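Local coordinates for protein N-acetylmuramoyl-L-alanine amidase (Mycobacteroides abscessus, PDB 7AGL) that probably hydrolyses the amide bond between N-acetylmuramic acid and L-alanine in peptidoglycan, as a zinc-dependent amidase, at residues L12-N17 and A74-D79; S37-G42 and P85-R90; A101-H106 and P176-E181; G113-H118 and G149-T154; V119-P124 and G159-R164. All coordinates share one frame; numbering follows the deposited sequence.

Interaction 1. Residues L12-N17 and A74-D79; sequences LDPGHN and AMTRGD. With ZN (zinc ion), chain B.
The carbonyl oxygen of Pro14 is gripped by two arginines: Arg77 NE donates to Pro14 O at 2.9 Å along a nearly straight line (165°) and in the guanidinium plane, and Arg90 NH1, from helix 87-96, is a second donor. Arg77 NH2 adds a weak bond to the same oxygen. Arginine suits the place because its N-H groups fan out from one flat end: Arg77 NH2 also reaches Gly15 O weakly (3.1 Å) and bonds to His52 O, while Arg77 NH1 turns back to Asp79 O at 2.9 Å and pairs with Asp80. With CG between the backbone N and the carbonyl carbon (chi1 63°), the extended Arg77 chain slides past the proline ring, and Pro14 CG lies 3.7 Å from Arg77 NE. His16 O sits over one guanidinium face.

Ahead of Pro14 in the chain, strands 9-14 and 72-75 run parallel at one border of the central sheet of the amidase fold. Leu12 N donates to Ala74 O at 2.8 Å and Thr76 N to Leu12 O at 3.2 Å, which sets Leu12 beside Met75. As the pairing ends, Thr76 OG1 gives a 2.6 Å bond to Asp13 OD1 on its anti side. That oxygen also forms a salt bridge with Arg90, and OD2 is bonded to Ser104, so both ends of the carboxylate are pinned. Leaving Pro14 and the side-chain-free Gly15, the backbone delivers His16, whose NE2 binds the zinc ion at 2.2 Å while ND1 bonds to Thr40 O and fixes the rotation of the imidazole.

Interaction 2. Residues S37-G42 and P85-R90; sequences SCQTSG and PCIDKR
Cys38 and Cys86 meet tip to tip in a disulfide, SG to SG 2.1 Å, its central torsion of -87° turning the two CB atoms to about a right angle about the S-S bond. Beside this link the Gln39 side chain, bent at chi2, crosses Arg90 at about a right angle and brings NE2 over one face of the guanidinium, toward its rim, the amide and guanidinium planes 62° apart. Gln39 NE2 and Arg90 NE are only 3.3 Å apart, yet both are donors and do not bond to each other. What draws them together is Pro85 O, which takes a 2.8 Å bond from Arg90 NE and a long, weak but almost straight one from Gln39 NE2 (3.3 Å, 173°). The other end of the amide, Gln39 OE1, accepts from Thr40 N at 3.1 Å.

Ile87 lies across the Gln39 amide. Its CG2 branch is 3.7 Å from Gln39 NE2, and its other branch ends at CD1, 3.4 Å from Ser37 O; the two branches of isoleucine thus touch two different parts of the loop. Cys86 is the N-cap of helix 87-96. The N-H of Ile87, in the first turn, has no carbonyl of its own helix to meet and donates instead to Cys38 O at 2.9 Å. Arg90 NH2 continues to His16 O, tying the helix to the zinc-binding loop. Covalently stapling the loop to the helix start is consistent with an enzyme that works on the cell wall, outside the reducing cytoplasm, where disulfides can persist.

Interaction 3. Residues A101-H106 and P176-E181; sequences AVVSIH and PKVLVE. With ZN (zinc ion), chain B.
His106 and Glu181 both place CG anti to the carbonyl carbon (chi1 -77° and -68°), and a further bend at chi2 of Glu181 brings its carboxylate against the CB of His106. Glu181 OE1 comes 3.4 Å from His106 CB, with ring and carboxylate planes 56° apart. His106 ND1 binds the zinc ion at 2.2 Å, while Glu181 OE2 accepts a 2.5 Å hydrogen bond from a zinc-bound water. The glutamate therefore acts in the second shell, gripping a water rather than the metal. Leu179 supplies an apolar wall, its CD2 3.6 Å from His106 CD2. Parallel central strands thus deliver both residues to the zinc site; Glu181 may be catalytic, as in related zinc amidases.

The backbones form a regular parallel ladder of five bonds, among them Ser104 N to Val178 O at 2.9 Å. On the same face as His106, the extended Lys177 chain passes obliquely over Val102, carrying NZ to Glu94 and Gly169 O. Beta-branched Val103, Ile105, Val178 and Val180 fill the other face, with Ile105 CD1 4.2 Å from Val180 CB.

Strands 9-14 and 118-122 flank this central pair. Its apolar face is covered by helix 51-68 over Ile105, helix 132-147 over Val103, Val178 and Val180, and helix 197-215 over Val103.

Interaction 4. Residues G113-H118 and G149-T154; sequences GGHGFH and GLTPAT
The Phe117 ring carries Pro152 CA over one face, a CH-pi contact 4.0 Å from the ring centroid, and has the carbonyl carbon of Leu150 at its edge. Proline covers that face while leucine touches the ring at CD2, Leu150 CB lying 3.7 Å from Phe117 CD2. The His115 imidazole has the methyl of Thr154 over one face, CG2 lying 4.3 Å from the ring centroid, and Gly113 O in plane at its edge. Its CG sits between the backbone N and the carbonyl carbon (chi1 61°), which turns the ring back toward Thr151 and Thr154.

Between the rings the backbones are stitched together. Phe117 N donates to Thr151 O at 2.8 Å, and Ala153 N to Phe117 O at 2.7 Å; further on, Thr154 N reaches His115 O at 2.8 Å. Threonine suits position 154 because its OG1 also accepts from His115 N (3.2 Å) and binds a water, while its methyl meets the imidazole. Gly116 CA is 2.9 Å from Thr151 O. Glycine is found here because a CB would run into Thr151 O and, at these backbone angles (phi 106°), into the preceding carbonyl oxygen.

Gly149 ends helix 132-147 in a Schellman motif, and that helix packs on Phe117 through Arg142 and Leu145. Helix 188-195 borders His115, helix 197-215 reaches Leu150, and His118 begins strand 118-122.

Interaction 5. Residues V119-P124 and G159-R164; sequences VNYSNP and GGLYGR
Arg164, Tyr121 and Asn120 bury the most surface here. The Arg164 chain, bent at chi3 (-67°), curls back so that NH1 donates to Asn120 OD1 at 2.8 Å. The oxygen lies in the guanidinium plane, but the N-H comes from above the amide plane, the two groups being turned 54° apart. Asparagine suits the place because its other end, ND2, bonds to Leu179 O of the next strand, while Arg164 NE pairs with Asp166. Tyr162 CE2 lies over one face of the guanidinium, toward its rim.

Tyr121 points to the opposite face of the sheet. Gly163 CA lies over its ring, 3.7 Å from the centroid in a CH-pi contact, and Leu161 CB is at the ring edge, 4.4 Å from Tyr121 CE1. With only hydrogens on its CA, Gly163 lets the phenol lie flat on the strand.

Backbone bonds run the length of the pair, from Val119 N to Gly160 O (2.8 Å) as far as Asn123 N to Arg164 O (3.0 Å). Val119 and Tyr121 lean on helix 132-147, which joins the two parallel strands: the beta-alpha-beta crossover that completes this border of the sheet.

Overall arrangement
Interactions 1, 3 and 5 cross the six-stranded mixed sheet in turn, pairing 72-75 with 9-14, 101-108 with 177-184, and 118-122 with 161-164; the centres of 1 and 3, and of 3 and 5, are about 11 Å apart. Interaction 2 touches interaction 1 at His16 and Thr40 and holds loop 37-42 next to the zinc-binding loop. The segments of 1 and 2 alternate along the chain, and both close before interaction 3 opens; 4 and 5, also alternating, are nested within interaction 3. Interaction 4 lies about 24 Å from interaction 1, centre to centre, across the chain's centre. His16, Glu51 and His106, distant in sequence, together bind the zinc.

Interaction 1. Residues L12-N17 and A74-D79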
# COMPACT_ATOMS: atom_id res chain seq x y z
N LEU A 12 8.22 -1.36 -3.22
CA LEU A 12 7.15 -0.41 -2.94
C LEU A 12 6.17 -0.40 -4.10
O LEU A 12 6.58 -0.32 -5.26
CB LEU A 12 7.72 1.00 -2.74
CG LEU A 12 8.73 1.15 -1.61
CD1 LEU A 12 9.39 2.53 -1.65
CD2 LEU A 12 8.04 0.93 -0.27
N ASP A 13 4.87 -0.45 -3.79
CA ASP A 13 3.84 -0.50 -4.83
C ASP A 13 2.89 0.69 -4.69
O ASP A 13 2.00 0.67 -3.82
CB ASP A 13 3.06 -1.82 -4.73
CG ASP A 13 1.80 -1.82 -5.58
OD1 ASP A 13 1.90 -1.37 -6.73
OD2 ASP A 13 0.75 -2.29 -5.08
N PRO A 14 3.05 1.77 -5.51
CA PRO A 14 2.03 2.84 -5.52
C PRO A 14 0.80 2.37 -6.27
O PRO A 14 0.83 2.16 -7.49
CB PRO A 14 2.75 4.00 -6.23
CG PRO A 14 3.89 3.37 -7.02
CD PRO A 14 4.03 1.93 -6.60
N GLY A 15 -0.30 2.20 -5.53
CA GLY A 15 -1.46 1.55 -6.10
C GLY A 15 -2.03 2.29 -7.29
O GLY A 15 -1.98 3.52 -7.37
N HIS A 16 -2.59 1.51 -8.22
CA HIS A 16 -3.27 1.95 -9.44
C HIS A 16 -2.33 2.52 -10.50
O HIS A 16 -1.13 2.63 -10.29
CB HIS A 16 -4.37 2.96 -9.10
CG HIS A 16 -5.30 2.45 -8.05
ND1 HIS A 16 -6.30 1.53 -8.33
CD2 HIS A 16 -5.33 2.67 -6.72
CE1 HIS A 16 -6.93 1.23 -7.20
NE2 HIS A 16 -6.36 1.91 -6.22
N ASN A 17 -2.90 2.83 -11.67
CA ASN A 17 -2.15 3.27 -12.84
C ASN A 17 -2.24 4.79 -13.02
O ASN A 17 -3.22 5.42 -12.64
CB ASN A 17 -2.69 2.63 -14.13
CG ASN A 17 -2.57 1.13 -14.18
OD1 ASN A 17 -1.76 0.50 -13.50
ND2 ASN A 17 -3.40 0.52 -15.06
N ALA A 74 12.91 -1.09 -4.86
CA ALA A 74 12.34 -1.19 -6.19
C ALA A 74 10.88 -0.76 -6.11
O ALA A 74 10.29 -0.69 -5.03
CB ALA A 74 12.46 -2.61 -6.76
N MET A 75 10.31 -0.47 -7.28
CA MET A 75 8.92 -0.05 -7.40
C MET A 75 8.24 -0.91 -8.45
O MET A 75 8.89 -1.50 -9.32
CB MET A 75 8.80 1.43 -7.79
CG MET A 75 9.37 2.39 -6.74
SD MET A 75 9.15 4.11 -7.22
CE MET A 75 9.84 4.16 -8.88
N THR A 76 6.91 -0.96 -8.38
CA THR A 76 6.09 -1.74 -9.30
C THR A 76 5.60 -0.94 -10.51
O THR A 76 4.97 -1.53 -11.40
CB THR A 76 4.86 -2.30 -8.59
OG1 THR A 76 4.17 -1.21 -7.98
CG2 THR A 76 5.27 -3.31 -7.53
N ARG A 77 5.82 0.37 -10.55
CA ARG A 77 5.56 1.12 -11.77
C ARG A 77 6.53 2.28 -11.86
O ARG A 77 7.17 2.66 -10.88
CB ARG A 77 4.11 1.62 -11.85
CG ARG A 77 3.69 2.61 -10.77
CD ARG A 77 2.30 3.10 -11.08
NE ARG A 77 1.54 3.62 -9.93
CZ ARG A 77 1.01 4.84 -9.85
NH1 ARG A 77 1.24 5.76 -10.79
NH2 ARG A 77 0.27 5.14 -8.80
N GLY A 78 6.63 2.84 -13.07
CA GLY A 78 7.65 3.82 -13.40
C GLY A 78 7.12 5.19 -13.77
O GLY A 78 7.91 6.07 -14.12
N ASP A 79 5.81 5.40 -13.68
CA ASP A 79 5.26 6.70 -14.04
C ASP A 79 3.89 6.86 -13.42
O ASP A 79 3.30 5.91 -12.89
CB ASP A 79 5.18 6.88 -15.56
CG ASP A 79 4.16 5.95 -16.19
OD1 ASP A 79 2.95 6.15 -15.97
OD2 ASP A 79 4.60 5.02 -16.91
ZN ZN B . -6.51 1.81 -4.05
O HOH W 1 -7.83 0.02 -4.32
O HOH W 2 -7.76 2.13 -2.31

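Interaction 2. Residues S37-G42 and P85-R90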
# COMPACT_ATOMS: atom_id res chain seq x y z
N SER A 37 -10.49 -8.23 -11.64
CA SER A 37 -10.04 -7.35 -12.72
C SER A 37 -8.55 -7.07 -12.62
O SER A 37 -8.01 -6.85 -11.53
CB SER A 37 -10.82 -6.03 -12.68
OG SER A 37 -12.18 -6.25 -12.99
N CYS A 38 -7.89 -7.01 -13.80
CA CYS A 38 -6.47 -6.66 -13.89
C CYS A 38 -6.13 -5.40 -13.09
O CYS A 38 -5.12 -5.35 -12.37
CB CYS A 38 -6.08 -6.46 -15.37
SG CYS A 38 -4.68 -5.30 -15.66
N GLN A 39 -6.95 -4.36 -13.22
CA GLN A 39 -6.73 -3.14 -12.45
C GLN A 39 -8.08 -2.47 -12.23
O GLN A 39 -9.10 -2.84 -12.82
CB GLN A 39 -5.76 -2.16 -13.15
CG GLN A 39 -4.32 -2.16 -12.68
CD GLN A 39 -4.14 -1.82 -11.21
OE1 GLN A 39 -5.05 -1.34 -10.54
NE2 GLN A 39 -2.96 -2.09 -10.70
N THR A 40 -8.07 -1.50 -11.32
CA THR A 40 -9.17 -0.57 -11.14
C THR A 40 -8.59 0.83 -11.14
O THR A 40 -7.40 1.04 -10.86
CB THR A 40 -9.94 -0.81 -9.82
OG1 THR A 40 -9.02 -0.70 -8.73
CG2 THR A 40 -10.61 -2.19 -9.80
N SER A 41 -9.43 1.81 -11.46
CA SER A 41 -8.89 3.16 -11.63
C SER A 41 -8.44 3.75 -10.30
O SER A 41 -7.49 4.56 -10.28
CB SER A 41 -9.93 4.08 -12.26
OG SER A 41 -11.03 4.20 -11.38
N GLY A 42 -9.08 3.38 -9.21
CA GLY A 42 -8.82 4.01 -7.93
C GLY A 42 -9.68 5.25 -7.75
O GLY A 42 -10.41 5.68 -8.65
N PRO A 85 1.27 -1.94 -14.52
CA PRO A 85 1.09 -3.40 -14.51
C PRO A 85 -0.18 -3.83 -13.78
O PRO A 85 -0.62 -3.18 -12.83
CB PRO A 85 2.34 -3.92 -13.77
CG PRO A 85 3.32 -2.79 -13.84
CD PRO A 85 2.48 -1.53 -13.81
N CYS A 86 -0.75 -4.94 -14.24
CA CYS A 86 -1.90 -5.56 -13.59
C CYS A 86 -1.56 -5.99 -12.16
O CYS A 86 -0.39 -6.18 -11.81
CB CYS A 86 -2.37 -6.79 -14.38
SG CYS A 86 -3.02 -6.46 -16.04
N ILE A 87 -2.59 -6.20 -11.34
CA ILE A 87 -2.34 -6.52 -9.93
C ILE A 87 -1.59 -7.84 -9.78
O ILE A 87 -0.78 -7.98 -8.85
CB ILE A 87 -3.64 -6.53 -9.10
CG1 ILE A 87 -4.67 -7.50 -9.67
CG2 ILE A 87 -4.19 -5.12 -8.95
CD1 ILE A 87 -5.99 -7.52 -8.91
N ASP A 88 -1.85 -8.83 -10.64
CA ASP A 88 -1.09 -10.08 -10.49
C ASP A 88 0.36 -9.89 -10.93
O ASP A 88 1.28 -10.36 -10.25
CB ASP A 88 -1.77 -11.25 -11.25
CG ASP A 88 -1.90 -11.04 -12.76
OD1 ASP A 88 -2.01 -9.88 -13.24
OD2 ASP A 88 -1.94 -12.08 -13.50
N LYS A 89 0.57 -9.15 -12.02
CA LYS A 89 1.93 -8.83 -12.46
C LYS A 89 2.70 -8.04 -11.40
O LYS A 89 3.91 -8.24 -11.22
CB LYS A 89 1.86 -8.04 -13.76
CG LYS A 89 3.20 -7.74 -14.36
CD LYS A 89 3.88 -9.04 -14.71
CE LYS A 89 5.18 -8.80 -15.40
NZ LYS A 89 5.83 -10.08 -15.77
N ARG A 90 2.04 -7.13 -10.70
CA ARG A 90 2.73 -6.39 -9.65
C ARG A 90 3.24 -7.32 -8.56
O ARG A 90 4.35 -7.14 -8.04
CB ARG A 90 1.81 -5.32 -9.06
CG ARG A 90 1.58 -4.17 -10.01
CD ARG A 90 0.68 -3.11 -9.38
NE ARG A 90 0.31 -2.12 -10.38
CZ ARG A 90 0.19 -0.80 -10.17
NH1 ARG A 90 0.40 -0.27 -8.97
NH2 ARG A 90 -0.14 -0.02 -11.20

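Interaction 3. Residues A101-H106 and P176-E181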
# COMPACT_ATOMS: atom_id res chain seq x y z
N ALA A 101 10.73 -7.19 2.68
CA ALA A 101 9.43 -6.59 2.99
C ALA A 101 8.89 -5.88 1.75
O ALA A 101 9.66 -5.34 0.95
CB ALA A 101 9.51 -5.61 4.17
N VAL A 102 7.56 -5.89 1.61
CA VAL A 102 6.84 -5.25 0.51
C VAL A 102 5.75 -4.38 1.10
O VAL A 102 4.99 -4.84 1.96
CB VAL A 102 6.20 -6.28 -0.44
CG1 VAL A 102 5.45 -5.55 -1.58
CG2 VAL A 102 7.26 -7.23 -0.97
N VAL A 103 5.63 -3.13 0.63
CA VAL A 103 4.57 -2.24 1.10
C VAL A 103 3.82 -1.68 -0.09
O VAL A 103 4.42 -1.03 -0.95
CB VAL A 103 5.12 -1.09 1.96
CG1 VAL A 103 3.97 -0.14 2.30
CG2 VAL A 103 5.78 -1.64 3.22
N SER A 104 2.51 -1.92 -0.12
CA SER A 104 1.63 -1.35 -1.12
C SER A 104 0.94 -0.15 -0.51
O SER A 104 0.48 -0.21 0.64
CB SER A 104 0.62 -2.41 -1.59
OG SER A 104 -0.30 -1.90 -2.55
N ILE A 105 0.88 0.95 -1.25
CA ILE A 105 0.35 2.23 -0.76
C ILE A 105 -0.91 2.58 -1.54
O ILE A 105 -0.90 2.65 -2.78
CB ILE A 105 1.40 3.36 -0.87
CG1 ILE A 105 2.59 3.08 0.05
CG2 ILE A 105 0.75 4.73 -0.57
CD1 ILE A 105 2.24 3.01 1.54
N HIS A 106 -2.00 2.81 -0.81
CA HIS A 106 -3.30 3.13 -1.36
C HIS A 106 -3.93 4.26 -0.55
O HIS A 106 -3.44 4.63 0.52
CB HIS A 106 -4.21 1.88 -1.35
CG HIS A 106 -3.90 0.88 -2.43
ND1 HIS A 106 -4.73 0.68 -3.51
CD2 HIS A 106 -2.86 0.03 -2.60
CE1 HIS A 106 -4.21 -0.24 -4.31
NE2 HIS A 106 -3.09 -0.66 -3.77
N PRO A 176 6.91 -11.06 3.21
CA PRO A 176 6.04 -10.27 4.09
C PRO A 176 5.57 -9.00 3.39
O PRO A 176 6.37 -8.25 2.80
CB PRO A 176 6.93 -9.96 5.30
CG PRO A 176 7.94 -11.06 5.30
CD PRO A 176 8.22 -11.32 3.84
N LYS A 177 4.27 -8.76 3.44
CA LYS A 177 3.69 -7.67 2.66
C LYS A 177 2.49 -7.10 3.41
O LYS A 177 1.73 -7.84 4.03
CB LYS A 177 3.26 -8.15 1.26
CG LYS A 177 2.59 -7.05 0.42
CD LYS A 177 2.20 -7.55 -0.96
CE LYS A 177 1.59 -6.43 -1.78
NZ LYS A 177 1.38 -6.85 -3.21
N VAL A 178 2.33 -5.78 3.34
CA VAL A 178 1.13 -5.12 3.83
C VAL A 178 0.67 -4.13 2.78
O VAL A 178 1.47 -3.65 1.95
CB VAL A 178 1.34 -4.42 5.20
CG1 VAL A 178 1.68 -5.45 6.28
CG2 VAL A 178 2.44 -3.35 5.11
N LEU A 179 -0.63 -3.86 2.77
CA LEU A 179 -1.22 -2.84 1.91
C LEU A 179 -1.78 -1.79 2.85
O LEU A 179 -2.75 -2.06 3.58
CB LEU A 179 -2.32 -3.42 1.00
CG LEU A 179 -2.93 -2.50 -0.07
CD1 LEU A 179 -3.68 -3.34 -1.11
CD2 LEU A 179 -3.87 -1.41 0.49
N VAL A 180 -1.17 -0.60 2.84
CA VAL A 180 -1.56 0.46 3.75
C VAL A 180 -2.49 1.40 3.00
O VAL A 180 -2.07 2.05 2.04
CB VAL A 180 -0.35 1.22 4.31
CG1 VAL A 180 -0.81 2.27 5.32
CG2 VAL A 180 0.63 0.25 4.98
N GLU A 181 -3.74 1.48 3.44
CA GLU A 181 -4.65 2.55 3.04
C GLU A 181 -4.39 3.72 4.00
O GLU A 181 -4.69 3.63 5.20
CB GLU A 181 -6.10 2.07 3.08
CG GLU A 181 -6.45 1.01 2.01
CD GLU A 181 -6.87 1.63 0.70
OE1 GLU A 181 -6.76 2.87 0.59
OE2 GLU A 181 -7.30 0.87 -0.21
ZN ZN B . -6.51 1.81 -4.05
O HOH W 2 -7.76 2.13 -2.31
O HOH W 1 -7.83 0.02 -4.32

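Interaction 4. Residues G113-H118 and G149-T154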
# COMPACT_ATOMS: atom_id res chain seq x y z
N GLY A 113 -17.41 11.41 6.66
CA GLY A 113 -16.94 11.68 8.01
C GLY A 113 -15.87 10.72 8.53
O GLY A 113 -15.32 10.96 9.61
N GLY A 114 -15.57 9.65 7.80
CA GLY A 114 -14.60 8.66 8.23
C GLY A 114 -13.19 9.05 7.82
O GLY A 114 -12.96 9.53 6.71
N HIS A 115 -12.23 8.81 8.71
CA HIS A 115 -10.86 9.19 8.39
C HIS A 115 -9.88 8.26 9.10
O HIS A 115 -10.25 7.53 10.03
CB HIS A 115 -10.58 10.66 8.76
CG HIS A 115 -10.74 10.96 10.22
ND1 HIS A 115 -9.67 11.10 11.08
CD2 HIS A 115 -11.85 11.14 10.97
CE1 HIS A 115 -10.11 11.37 12.30
NE2 HIS A 115 -11.43 11.39 12.26
N GLY A 116 -8.63 8.33 8.68
CA GLY A 116 -7.56 7.57 9.29
C GLY A 116 -7.12 6.42 8.39
O GLY A 116 -7.67 6.20 7.31
N PHE A 117 -6.13 5.67 8.89
CA PHE A 117 -5.45 4.64 8.10
C PHE A 117 -5.93 3.23 8.46
O PHE A 117 -6.37 2.95 9.58
CB PHE A 117 -3.93 4.71 8.32
CG PHE A 117 -3.48 4.23 9.70
CD1 PHE A 117 -3.27 2.88 9.95
CD2 PHE A 117 -3.28 5.14 10.75
CE1 PHE A 117 -2.90 2.42 11.22
CE2 PHE A 117 -2.88 4.70 12.02
CZ PHE A 117 -2.68 3.33 12.25
N HIS A 118 -5.78 2.30 7.50
CA HIS A 118 -5.86 0.89 7.91
C HIS A 118 -4.85 0.06 7.14
O HIS A 118 -4.60 0.29 5.95
CB HIS A 118 -7.31 0.31 7.81
CG HIS A 118 -7.93 0.29 6.44
ND1 HIS A 118 -8.41 1.43 5.82
CD2 HIS A 118 -8.27 -0.74 5.64
CE1 HIS A 118 -8.96 1.10 4.66
NE2 HIS A 118 -8.90 -0.21 4.53
N GLY A 149 1.40 9.64 15.16
CA GLY A 149 0.30 10.59 15.27
C GLY A 149 -0.81 10.41 14.26
O GLY A 149 -1.77 11.20 14.28
N LEU A 150 -0.73 9.41 13.39
CA LEU A 150 -1.83 9.08 12.49
C LEU A 150 -2.95 8.38 13.24
O LEU A 150 -2.74 7.73 14.27
CB LEU A 150 -1.32 8.21 11.33
CG LEU A 150 -0.20 8.87 10.52
CD1 LEU A 150 0.20 7.99 9.36
CD2 LEU A 150 -0.60 10.28 10.04
N THR A 151 -4.17 8.55 12.75
CA THR A 151 -5.37 8.03 13.39
C THR A 151 -5.77 6.71 12.76
O THR A 151 -5.92 6.65 11.54
CB THR A 151 -6.52 9.02 13.23
OG1 THR A 151 -6.16 10.28 13.80
CG2 THR A 151 -7.78 8.50 13.91
N PRO A 152 -5.97 5.63 13.52
CA PRO A 152 -6.52 4.42 12.91
C PRO A 152 -7.91 4.69 12.37
O PRO A 152 -8.71 5.41 12.99
CB PRO A 152 -6.56 3.42 14.07
CG PRO A 152 -5.50 3.92 15.01
CD PRO A 152 -5.62 5.42 14.94
N ALA A 153 -8.19 4.12 11.20
CA ALA A 153 -9.43 4.38 10.48
C ALA A 153 -10.64 4.30 11.40
O ALA A 153 -10.81 3.33 12.15
CB ALA A 153 -9.60 3.39 9.32
N THR A 154 -11.48 5.32 11.33
CA THR A 154 -12.68 5.34 12.17
C THR A 154 -13.85 4.61 11.54
O THR A 154 -14.90 4.48 12.17
CB THR A 154 -13.09 6.78 12.49
OG1 THR A 154 -13.47 7.47 11.29
CG2 THR A 154 -11.96 7.53 13.19
O HOH W 3 -15.20 9.08 12.49

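Interaction 5. Residues V119-P124 and G159-R164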
# COMPACT_ATOMS: atom_id res chain seq x y z
N VAL A 119 -4.26 -0.90 7.85
CA VAL A 119 -3.22 -1.79 7.35
C VAL A 119 -3.89 -3.11 7.00
O VAL A 119 -4.38 -3.82 7.89
CB VAL A 119 -2.11 -1.99 8.40
CG1 VAL A 119 -1.03 -2.95 7.85
CG2 VAL A 119 -1.51 -0.63 8.82
N ASN A 120 -3.94 -3.42 5.70
CA ASN A 120 -4.56 -4.63 5.20
C ASN A 120 -3.52 -5.73 5.08
O ASN A 120 -2.39 -5.49 4.64
CB ASN A 120 -5.20 -4.39 3.82
CG ASN A 120 -6.27 -3.32 3.87
OD1 ASN A 120 -7.44 -3.62 4.08
ND2 ASN A 120 -5.86 -2.06 3.72
N TYR A 121 -3.92 -6.95 5.45
CA TYR A 121 -3.03 -8.10 5.38
C TYR A 121 -3.84 -9.34 5.04
O TYR A 121 -5.05 -9.40 5.26
CB TYR A 121 -2.27 -8.29 6.70
CG TYR A 121 -3.15 -8.69 7.86
CD1 TYR A 121 -3.86 -7.73 8.59
CD2 TYR A 121 -3.29 -10.03 8.22
CE1 TYR A 121 -4.68 -8.10 9.64
CE2 TYR A 121 -4.12 -10.41 9.27
CZ TYR A 121 -4.81 -9.44 9.97
OH TYR A 121 -5.62 -9.82 11.02
N SER A 122 -3.14 -10.35 4.53
CA SER A 122 -3.79 -11.58 4.09
C SER A 122 -4.34 -12.37 5.27
O SER A 122 -3.61 -12.71 6.21
CB SER A 122 -2.82 -12.44 3.29
OG SER A 122 -3.47 -13.63 2.85
N ASN A 123 -5.64 -12.67 5.22
CA ASN A 123 -6.26 -13.50 6.25
C ASN A 123 -7.46 -14.23 5.66
O ASN A 123 -8.32 -13.58 5.04
CB ASN A 123 -6.70 -12.66 7.45
CG ASN A 123 -6.96 -13.50 8.69
OD1 ASN A 123 -6.30 -14.52 8.92
ND2 ASN A 123 -7.93 -13.07 9.49
N PRO A 124 -7.54 -15.57 5.80
CA PRO A 124 -6.51 -16.45 6.36
C PRO A 124 -5.32 -16.57 5.41
O PRO A 124 -5.49 -16.37 4.21
CB PRO A 124 -7.24 -17.79 6.52
CG PRO A 124 -8.26 -17.77 5.47
CD PRO A 124 -8.71 -16.34 5.33
N GLY A 159 -9.01 -1.12 14.92
CA GLY A 159 -7.81 -0.49 15.44
C GLY A 159 -6.73 -0.28 14.40
O GLY A 159 -5.54 -0.35 14.72
N GLY A 160 -7.11 0.01 13.15
CA GLY A 160 -6.13 0.22 12.11
C GLY A 160 -5.62 -1.03 11.44
O GLY A 160 -4.66 -0.94 10.64
N LEU A 161 -6.23 -2.19 11.70
CA LEU A 161 -5.87 -3.46 11.07
C LEU A 161 -7.06 -4.02 10.31
O LEU A 161 -8.19 -3.95 10.78
CB LEU A 161 -5.42 -4.49 12.12
CG LEU A 161 -4.02 -4.32 12.70
CD1 LEU A 161 -3.76 -5.36 13.81
CD2 LEU A 161 -3.00 -4.44 11.60
N TYR A 162 -6.80 -4.67 9.18
CA TYR A 162 -7.90 -5.27 8.42
C TYR A 162 -7.37 -6.53 7.74
O TYR A 162 -6.61 -6.43 6.77
CB TYR A 162 -8.45 -4.28 7.41
CG TYR A 162 -9.80 -4.62 6.82
CD1 TYR A 162 -10.63 -5.57 7.41
CD2 TYR A 162 -10.25 -3.98 5.69
CE1 TYR A 162 -11.87 -5.87 6.86
CE2 TYR A 162 -11.48 -4.28 5.13
CZ TYR A 162 -12.29 -5.22 5.72
OH TYR A 162 -13.51 -5.49 5.15
N GLY A 163 -7.75 -7.70 8.25
CA GLY A 163 -7.40 -8.95 7.61
C GLY A 163 -8.44 -9.29 6.56
O GLY A 163 -9.64 -9.18 6.80
N ARG A 164 -7.97 -9.71 5.39
CA ARG A 164 -8.94 -9.93 4.33
C ARG A 164 -8.39 -10.92 3.31
O ARG A 164 -7.18 -11.14 3.21
CB ARG A 164 -9.31 -8.62 3.66
CG ARG A 164 -8.11 -7.92 3.07
CD ARG A 164 -8.46 -6.47 2.92
NE ARG A 164 -9.49 -6.29 1.91
CZ ARG A 164 -9.94 -5.09 1.53
NH1 ARG A 164 -9.44 -4.01 2.11
NH2 ARG A 164 -10.87 -4.98 0.59